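Local coordinates for sensor protein (Geobacter sulfurreducens, PDB 3H7M) that is probably a membrane-bound sensor histidine kinase that passes phosphate from ATP to a histidine, represented here by its sensor domain, which resembles periplasmic binding proteins, at residues Arg70-Gln75 with Ala196-Asp201. Residues are numbered along the deposited sequence; the frame is centred on the assembly and turned at random.
With NA (sodium ion), chain B.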
# COMPACT_ATOMS: atom_id res chain seq x y z
N ARG A 70 11.81 -13.20 8.15
CA ARG A 70 11.41 -14.11 7.07
C ARG A 70 11.65 -13.43 5.73
O ARG A 70 11.82 -14.09 4.71
CB ARG A 70 9.93 -14.48 7.21
CG ARG A 70 9.58 -15.08 8.55
CD ARG A 70 8.11 -15.40 8.62
NE ARG A 70 7.79 -16.11 9.86
CZ ARG A 70 6.71 -16.86 10.03
NH1 ARG A 70 5.83 -17.00 9.04
NH2 ARG A 70 6.50 -17.47 11.19
N VAL A 71 11.64 -12.10 5.76
CA VAL A 71 11.90 -11.29 4.58
C VAL A 71 12.82 -10.18 5.05
O VAL A 71 12.82 -9.82 6.22
CB VAL A 71 10.61 -10.66 4.00
CG1 VAL A 71 9.60 -11.76 3.76
CG2 VAL A 71 10.06 -9.59 4.94
N ASP A 72 13.60 -9.63 4.14
CA ASP A 72 14.54 -8.61 4.55
C ASP A 72 14.07 -7.18 4.39
O ASP A 72 14.67 -6.27 4.96
CB ASP A 72 15.84 -8.84 3.81
CG ASP A 72 16.28 -10.30 3.86
OD1 ASP A 72 16.46 -10.82 4.99
OD2 ASP A 72 16.43 -10.92 2.79
N VAL A 73 12.99 -6.98 3.65
CA VAL A 73 12.48 -5.63 3.40
C VAL A 73 11.07 -5.62 2.82
O VAL A 73 10.63 -6.59 2.17
CB VAL A 73 13.42 -4.91 2.41
CG1 VAL A 73 13.62 -5.76 1.18
CG2 VAL A 73 12.85 -3.56 2.03
N LEU A 74 10.36 -4.53 3.05
CA LEU A 74 9.02 -4.37 2.53
C LEU A 74 9.15 -3.22 1.56
O LEU A 74 9.62 -2.14 1.94
CB LEU A 74 8.03 -4.03 3.65
CG LEU A 74 7.89 -5.10 4.74
CD1 LEU A 74 6.73 -4.70 5.64
CD2 LEU A 74 7.63 -6.48 4.16
N GLN A 75 8.74 -3.46 0.32
CA GLN A 75 8.84 -2.45 -0.74
C GLN A 75 7.79 -1.37 -0.72
O GLN A 75 7.97 -0.32 -1.31
CB GLN A 75 8.83 -3.11 -2.13
CG GLN A 75 7.94 -4.36 -2.25
CD GLN A 75 7.73 -4.82 -3.69
OE1 GLN A 75 8.62 -4.72 -4.54
NE2 GLN A 75 6.54 -5.35 -3.95
N ALA A 196 10.98 -0.27 3.71
CA ALA A 196 11.21 -0.36 5.14
C ALA A 196 11.94 -1.67 5.44
O ALA A 196 11.71 -2.69 4.78
CB ALA A 196 9.90 -0.30 5.87
N VAL A 197 12.84 -1.62 6.42
CA VAL A 197 13.64 -2.77 6.85
C VAL A 197 13.65 -2.84 8.38
O VAL A 197 13.26 -1.88 9.04
CB VAL A 197 15.10 -2.66 6.38
CG1 VAL A 197 15.21 -3.08 4.93
CG2 VAL A 197 15.58 -1.22 6.54
N ARG A 198 14.11 -3.96 8.93
CA ARG A 198 14.17 -4.15 10.39
C ARG A 198 14.90 -3.02 11.10
O ARG A 198 15.92 -2.53 10.62
CB ARG A 198 14.87 -5.47 10.74
CG ARG A 198 14.00 -6.71 10.59
CD ARG A 198 14.73 -7.97 11.03
NE ARG A 198 15.86 -8.29 10.17
CZ ARG A 198 15.75 -8.66 8.90
NH1 ARG A 198 14.56 -8.77 8.33
NH2 ARG A 198 16.84 -8.93 8.18
N GLN A 199 14.37 -2.61 12.25
CA GLN A 199 14.97 -1.54 13.06
C GLN A 199 16.47 -1.79 13.23
O GLN A 199 16.89 -2.89 13.56
CB GLN A 199 14.32 -1.52 14.45
CG GLN A 199 14.59 -0.27 15.28
CD GLN A 199 13.38 0.64 15.36
OE1 GLN A 199 13.12 1.43 14.45
NE2 GLN A 199 12.62 0.50 16.44
N GLY A 200 17.28 -0.76 12.97
CA GLY A 200 18.73 -0.89 13.10
C GLY A 200 19.47 -1.67 12.02
O GLY A 200 20.50 -2.29 12.30
N ASP A 201 18.97 -1.64 10.79
CA ASP A 201 19.62 -2.35 9.70
C ASP A 201 20.11 -1.35 8.68
O ASP A 201 20.04 -1.57 7.48
CB ASP A 201 18.64 -3.33 9.05
CG ASP A 201 19.31 -4.26 8.07
OD1 ASP A 201 18.72 -5.31 7.74
OD2 ASP A 201 20.43 -3.93 7.62
NA NA B . 12.94 3.88 12.96
O HOH W 1 15.62 -5.49 7.46
O HOH W 2 13.59 4.42 15.82
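In the mixed sheet of this periplasmic-binding-protein fold, strand 73-78 pairs antiparallel with strand 181-198, and L74 and A196 meet as a hydrogen-bonded pair. L74 N gives a nearly straight bond to A196 O (2.9 Å, 169° at the hydrogen), and A196 N returns one to L74 O. Both side chains fall on one face of the sheet, where L74 packs on M62 and L66 of helix 62-67; alanine suits the neighbouring place by adding little bulk. V73 and V197 serve the other side, with V73 CB 3.6 Å from V197 CG1, and helix 202-218 lies against both branched side chains.

Toward D72 and R198, no further backbone-to-backbone hydrogen bond joins the two segments; a side chain and a water link them there. R198, bent at chi3 (-66°), swings its guanidinium back so that NH1 reaches V71 O at 2.9 Å, close to the guanidinium plane; L66 O accepts from the same nitrogen. The carboxylate of D72 lies alongside, its plane turned 71° from the guanidinium, and the salt bridge from OD1 to R198 NH2 is long at 3.7 Å; D72 OD2 bonds instead to V14 N. An alanine in place of R198 would probably leave V71 O and L66 O without this shared donor and D72 without its nearby positive charge. A type II turn from R198 to D201 follows, with G200 at positive phi; from it Q199 OE1 reaches the sodium ion, also bound by A84 and D88. Water 1 sits over one guanidinium face, accepting from R198 N and donating to D72 O (2.8 Å) and D201 OD1 (3.1 Å).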